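Local coordinates for protein VMS1 (Saccharomyces cerevisiae, PDB 5WHG) that cleaves polypeptidyl-tRNAs downstream of ribosome-associated quality control, releasing incompletely synthesized polypeptides from stalled translation complexes for degradation, at residues A[17-29]-A[355-367]. Sequence-based numbering, arbitrary orientation.
Sequences LKKNDLYIFDLSE and KKAWCELSYLKIL
Tyr363 presents its ring between Tyr23 and Lys19, with Tyr23 CD1 over one face, offset toward the rim, and the Lys19 ammonium over the opposite face. The two tyrosine planes meet obliquely at 59°, their centroids 5.0 Å apart. On the other face the cation-pi geometry is clear, since Lys19 NZ lies 4.3 Å from the Tyr363 ring centroid and 27° off its normal. The lysine reaches across the ring because its CG lies anti to the backbone N (chi1 -161°) and the chain stays extended until it bends at chi4; the Lys19 and Tyr363 side chains cross at about a right angle. A single beta bridge pairs the backbones at Tyr23 and Tyr363: Leu364 N donates to Leu22 O at 3.0 Å, and Ile24 N to Ser362 O at 2.8 Å, both nearly straight. Next to this bridge Ile24 CG1 packs on Leu364 CD2 at 3.6 Å, and both side chains continue onto Ile178 of strand 176-179. Tyr23 runs on with its ring edge against Ser362 OG, whose own hydrogen bond goes back to Trp358 O. The Tyr23 hydroxyl has its stronger partner in His225 O; the bond it accepts from Trp358 NE1 is weak at 3.4 Å, and a water that donates to Tyr23 OH accepts only a weak bond from Trp358 NE1. Phe25 CE2 meets Trp358 CZ2 at 3.6 Å, the two side chains crossing at about a right angle, and His225 stacks on Phe25. Replacing Tyr363 with an alanine is likely to leave the Lys19 ammonium without its aromatic partner and a gap beside Tyr23. With the register set by two straight backbone bonds and the cross-contact side-chain bond weak, the N-terminal loop is probably held to the end of helix 351-362, in the VLRF1 region, mainly by backbone pairing and aromatic and aliphatic packing.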
loop_
_atom_site.group_PDB
_atom_site.type_symbol
_atom_site.label_atom_id
_atom_site.label_comp_id
_atom_site.label_asym_id
_atom_site.label_seq_id
_atom_site.Cartn_x
_atom_site.Cartn_y
_atom_site.Cartn_z
ATOM N N LEU A 17 23.445 3.096 -5.313
ATOM C CA LEU A 17 22.113 2.638 -4.905
ATOM C C LEU A 17 21.094 2.777 -6.025
ATOM O O LEU A 17 20.584 3.870 -6.260
ATOM C CB LEU A 17 21.630 3.424 -3.691
ATOM C CG LEU A 17 22.221 3.087 -2.326
ATOM C CD1 LEU A 17 21.765 4.097 -1.270
ATOM C CD2 LEU A 17 21.842 1.671 -1.925
ATOM N N LYS A 18 20.796 1.679 -6.717
ATOM C CA LYS A 18 19.765 1.701 -7.744
ATOM C C LYS A 18 18.386 1.589 -7.099
ATOM O O LYS A 18 18.245 1.120 -5.968
ATOM C CB LYS A 18 19.978 0.564 -8.742
ATOM C CG LYS A 18 21.386 0.514 -9.325
ATOM C CD LYS A 18 21.675 -0.847 -9.928
ATOM C CE LYS A 18 21.451 -1.941 -8.897
ATOM N NZ LYS A 18 21.614 -3.293 -9.487
ATOM N N LYS A 19 17.356 2.033 -7.830
ATOM C CA LYS A 19 16.014 2.020 -7.254
ATOM C C LYS A 19 15.598 0.613 -6.839
ATOM O O LYS A 19 14.860 0.448 -5.862
ATOM C CB LYS A 19 14.986 2.614 -8.228
ATOM C CG LYS A 19 13.693 3.049 -7.516
ATOM C CD LYS A 19 12.634 3.644 -8.441
ATOM C CE LYS A 19 11.610 4.454 -7.634
ATOM N NZ LYS A 19 10.188 4.301 -8.087
ATOM N N ASN A 20 16.084 -0.411 -7.545
ATOM C CA ASN A 20 15.775 -1.788 -7.182
ATOM C C ASN A 20 16.227 -2.131 -5.771
ATOM O O ASN A 20 15.673 -3.052 -5.162
ATOM C CB ASN A 20 16.434 -2.750 -8.181
ATOM C CG ASN A 20 15.422 -3.527 -8.996
ATOM O OD1 ASN A 20 14.303 -3.761 -8.548
ATOM N ND2 ASN A 20 15.812 -3.933 -10.199
ATOM N N ASP A 21 17.226 -1.421 -5.247
ATOM C CA ASP A 21 17.775 -1.662 -3.921
ATOM C C ASP A 21 17.093 -0.810 -2.846
ATOM O O ASP A 21 17.633 -0.668 -1.739
ATOM C CB ASP A 21 19.290 -1.393 -3.908
ATOM C CG ASP A 21 20.043 -2.081 -5.052
ATOM O OD1 ASP A 21 19.649 -3.192 -5.474
ATOM O OD2 ASP A 21 21.052 -1.503 -5.521
ATOM N N LEU A 22 15.920 -0.249 -3.149
ATOM C CA LEU A 22 15.315 0.778 -2.318
ATOM C C LEU A 22 13.865 0.469 -1.979
ATOM O O LEU A 22 13.189 1.316 -1.377
ATOM C CB LEU A 22 15.409 2.144 -3.012
ATOM C CG LEU A 22 16.832 2.692 -3.145
ATOM C CD1 LEU A 22 16.865 3.975 -3.964
ATOM C CD2 LEU A 22 17.470 2.911 -1.771
ATOM N N TYR A 23 13.366 -0.704 -2.359
ATOM C CA TYR A 23 11.997 -1.074 -2.026
ATOM C C TYR A 23 11.872 -1.293 -0.522
ATOM O O TYR A 23 12.535 -2.167 0.048
ATOM C CB TYR A 23 11.577 -2.328 -2.784
ATOM C CG TYR A 23 10.101 -2.645 -2.658
ATOM C CD1 TYR A 23 9.140 -1.787 -3.172
ATOM C CD2 TYR A 23 9.671 -3.804 -2.036
ATOM C CE1 TYR A 23 7.800 -2.078 -3.064
ATOM C CE2 TYR A 23 8.324 -4.098 -1.926
ATOM C CZ TYR A 23 7.400 -3.235 -2.441
ATOM O OH TYR A 23 6.068 -3.529 -2.331
ATOM N N ILE A 24 10.991 -0.518 0.112
ATOM C CA ILE A 24 10.883 -0.497 1.561
ATOM C C ILE A 24 10.564 -1.867 2.165
ATOM O O ILE A 24 10.926 -2.127 3.317
ATOM C CB ILE A 24 9.840 0.571 1.942
ATOM C CG1 ILE A 24 10.419 1.960 1.658
ATOM C CG2 ILE A 24 9.439 0.453 3.398
ATOM C CD1 ILE A 24 9.365 3.027 1.506
ATOM N N PHE A 25 9.946 -2.776 1.409
ATOM C CA PHE A 25 9.576 -4.084 1.940
ATOM C C PHE A 25 10.527 -5.202 1.515
ATOM O O PHE A 25 10.193 -6.383 1.669
ATOM C CB PHE A 25 8.142 -4.420 1.537
ATOM C CG PHE A 25 7.138 -3.406 2.008
ATOM C CD1 PHE A 25 6.952 -3.181 3.369
ATOM C CD2 PHE A 25 6.396 -2.669 1.101
ATOM C CE1 PHE A 25 6.037 -2.251 3.819
ATOM C CE2 PHE A 25 5.475 -1.734 1.544
ATOM C CZ PHE A 25 5.291 -1.530 2.904
ATOM N N ASP A 26 11.709 -4.853 1.007
ATOM C CA ASP A 26 12.646 -5.829 0.474
ATOM C C ASP A 26 14.064 -5.257 0.480
ATOM O O ASP A 26 14.829 -5.463 -0.464
ATOM C CB ASP A 26 12.217 -6.236 -0.938
ATOM C CG ASP A 26 12.928 -7.483 -1.443
ATOM O OD1 ASP A 26 13.711 -8.088 -0.672
ATOM O OD2 ASP A 26 12.693 -7.848 -2.622
ATOM N N LEU A 27 14.418 -4.531 1.540
ATOM C CA LEU A 27 15.752 -3.961 1.659
ATOM C C LEU A 27 16.747 -4.995 2.178
ATOM O O LEU A 27 16.458 -5.747 3.118
ATOM C CB LEU A 27 15.733 -2.761 2.602
ATOM C CG LEU A 27 14.766 -1.610 2.363
ATOM C CD1 LEU A 27 14.656 -0.794 3.647
ATOM C CD2 LEU A 27 15.236 -0.735 1.207
ATOM N N SER A 28 17.930 -5.011 1.569
ATOM C CA SER A 28 19.022 -5.872 2.003
ATOM C C SER A 28 19.448 -5.539 3.428
ATOM O O SER A 28 19.276 -4.415 3.914
ATOM C CB SER A 28 20.217 -5.689 1.092
ATOM O OG SER A 28 20.682 -4.359 1.241
ATOM N N GLU A 29 20.049 -6.531 4.094
ATOM C CA GLU A 29 20.441 -6.340 5.486
ATOM C C GLU A 29 21.538 -5.288 5.617
ATOM O O GLU A 29 21.573 -4.557 6.615
ATOM C CB GLU A 29 20.892 -7.669 6.101
ATOM C CG GLU A 29 20.789 -7.731 7.631
ATOM C CD GLU A 29 21.502 -8.943 8.231
ATOM O OE1 GLU A 29 22.359 -9.534 7.539
ATOM O OE2 GLU A 29 21.207 -9.305 9.395
ATOM N N LYS A 355 -0.871 2.044 -9.402
ATOM C CA LYS A 355 0.492 1.522 -9.350
ATOM C C LYS A 355 1.517 2.650 -9.236
ATOM O O LYS A 355 2.536 2.505 -8.547
ATOM C CB LYS A 355 0.789 0.678 -10.590
ATOM C CG LYS A 355 -0.122 -0.507 -10.838
ATOM C CD LYS A 355 0.497 -1.419 -11.902
ATOM C CE LYS A 355 -0.256 -2.742 -12.026
ATOM N NZ LYS A 355 0.509 -3.720 -12.851
ATOM N N LYS A 356 1.287 3.763 -9.941
ATOM C CA LYS A 356 2.144 4.935 -9.781
ATOM C C LYS A 356 2.180 5.353 -8.322
ATOM O O LYS A 356 3.252 5.515 -7.729
ATOM C CB LYS A 356 1.648 6.087 -10.676
ATOM C CG LYS A 356 2.458 7.424 -10.617
ATOM C CD LYS A 356 1.950 8.425 -9.534
ATOM C CE LYS A 356 3.035 9.432 -9.100
ATOM N NZ LYS A 356 2.614 10.333 -7.985
ATOM N N ALA A 357 0.999 5.508 -7.722
ATOM C CA ALA A 357 0.910 5.883 -6.319
ATOM C C ALA A 357 1.656 4.894 -5.438
ATOM O O ALA A 357 2.405 5.295 -4.542
ATOM C CB ALA A 357 -0.556 5.978 -5.907
ATOM N N TRP A 358 1.467 3.591 -5.678
ATOM C CA TRP A 358 2.126 2.597 -4.834
ATOM C C TRP A 358 3.643 2.689 -4.950
ATOM O O TRP A 358 4.350 2.687 -3.938
ATOM C CB TRP A 358 1.659 1.179 -5.171
ATOM C CG TRP A 358 2.273 0.170 -4.232
ATOM C CD1 TRP A 358 3.129 -0.846 -4.555
ATOM C CD2 TRP A 358 2.103 0.114 -2.807
ATOM N NE1 TRP A 358 3.492 -1.545 -3.421
ATOM C CE2 TRP A 358 2.882 -0.974 -2.334
ATOM C CE3 TRP A 358 1.369 0.875 -1.885
ATOM C CZ2 TRP A 358 2.943 -1.325 -0.971
ATOM C CZ3 TRP A 358 1.436 0.531 -0.531
ATOM C CH2 TRP A 358 2.218 -0.570 -0.090
ATOM N N CYS A 359 4.166 2.765 -6.175
ATOM C CA CYS A 359 5.617 2.872 -6.325
ATOM C C CYS A 359 6.138 4.134 -5.659
ATOM O O CYS A 359 7.229 4.131 -5.080
ATOM C CB CYS A 359 6.022 2.844 -7.794
ATOM S SG CYS A 359 5.820 1.242 -8.596
ATOM N N GLU A 360 5.355 5.216 -5.711
ATOM C CA GLU A 360 5.699 6.463 -5.031
ATOM C C GLU A 360 5.704 6.327 -3.503
ATOM O O GLU A 360 6.424 7.069 -2.829
ATOM C CB GLU A 360 4.726 7.558 -5.461
ATOM C CG GLU A 360 4.939 8.887 -4.792
ATOM C CD GLU A 360 6.348 9.387 -4.975
ATOM O OE1 GLU A 360 6.931 9.865 -3.980
ATOM O OE2 GLU A 360 6.875 9.287 -6.110
ATOM N N LEU A 361 4.907 5.420 -2.926
ATOM C CA LEU A 361 4.927 5.242 -1.473
ATOM C C LEU A 361 5.943 4.205 -0.999
ATOM O O LEU A 361 6.400 4.273 0.152
ATOM C CB LEU A 361 3.549 4.817 -0.956
ATOM C CG LEU A 361 2.351 5.768 -0.915
ATOM C CD1 LEU A 361 1.054 4.961 -0.961
ATOM C CD2 LEU A 361 2.389 6.623 0.340
ATOM N N SER A 362 6.313 3.256 -1.848
ATOM C CA SER A 362 6.969 2.049 -1.386
ATOM C C SER A 362 8.466 2.011 -1.676
ATOM O O SER A 362 9.120 1.018 -1.334
ATOM C CB SER A 362 6.266 0.829 -2.000
ATOM O OG SER A 362 6.304 0.877 -3.418
ATOM N N TYR A 363 9.035 3.058 -2.272
ATOM C CA TYR A 363 10.472 3.132 -2.528
ATOM C C TYR A 363 11.060 4.323 -1.787
ATOM O O TYR A 363 10.474 5.414 -1.779
ATOM C CB TYR A 363 10.789 3.259 -4.024
ATOM C CG TYR A 363 10.560 1.988 -4.799
ATOM C CD1 TYR A 363 9.290 1.664 -5.282
ATOM C CD2 TYR A 363 11.613 1.108 -5.064
ATOM C CE1 TYR A 363 9.070 0.500 -5.989
ATOM C CE2 TYR A 363 11.405 -0.061 -5.784
ATOM C CZ TYR A 363 10.128 -0.360 -6.236
ATOM O OH TYR A 363 9.899 -1.515 -6.942
ATOM N N LEU A 364 12.218 4.116 -1.165
ATOM C CA LEU A 364 12.873 5.237 -0.507
ATOM C C LEU A 364 13.250 6.288 -1.548
ATOM O O LEU A 364 13.471 5.978 -2.720
ATOM C CB LEU A 364 14.104 4.764 0.261
ATOM C CG LEU A 364 13.889 3.812 1.436
ATOM C CD1 LEU A 364 15.220 3.471 2.070
ATOM C CD2 LEU A 364 12.920 4.386 2.482
ATOM N N LYS A 365 13.286 7.547 -1.126
ATOM C CA LYS A 365 13.726 8.637 -1.990
ATOM C C LYS A 365 15.052 9.203 -1.498
ATOM O O LYS A 365 15.283 9.311 -0.290
ATOM C CB LYS A 365 12.685 9.757 -2.057
ATOM C CG LYS A 365 11.632 9.506 -3.079
ATOM C CD LYS A 365 11.271 10.789 -3.787
ATOM C CE LYS A 365 10.499 11.696 -2.871
ATOM N NZ LYS A 365 9.180 11.086 -2.544
ATOM N N ILE A 366 15.924 9.558 -2.438
ATOM C CA ILE A 366 17.186 10.214 -2.115
ATOM C C ILE A 366 16.975 11.715 -2.240
ATOM O O ILE A 366 16.680 12.218 -3.328
ATOM C CB ILE A 366 18.319 9.739 -3.038
ATOM C CG1 ILE A 366 18.530 8.228 -2.904
ATOM C CG2 ILE A 366 19.618 10.487 -2.729
ATOM C CD1 ILE A 366 19.716 7.701 -3.707
ATOM N N LEU A 367 17.122 12.429 -1.134
ATOM C CA LEU A 367 16.936 13.870 -1.082
ATOM C C LEU A 367 18.145 14.545 -0.460
ATOM O O LEU A 367 18.985 13.888 0.168
ATOM C CB LEU A 367 15.689 14.229 -0.268
ATOM C CG LEU A 367 14.369 13.756 -0.847
ATOM C CD1 LEU A 367 13.244 14.443 -0.105
ATOM C CD2 LEU A 367 14.345 14.084 -2.318
HETATM O O HOH W 1 5.057 -3.779 -5.141
#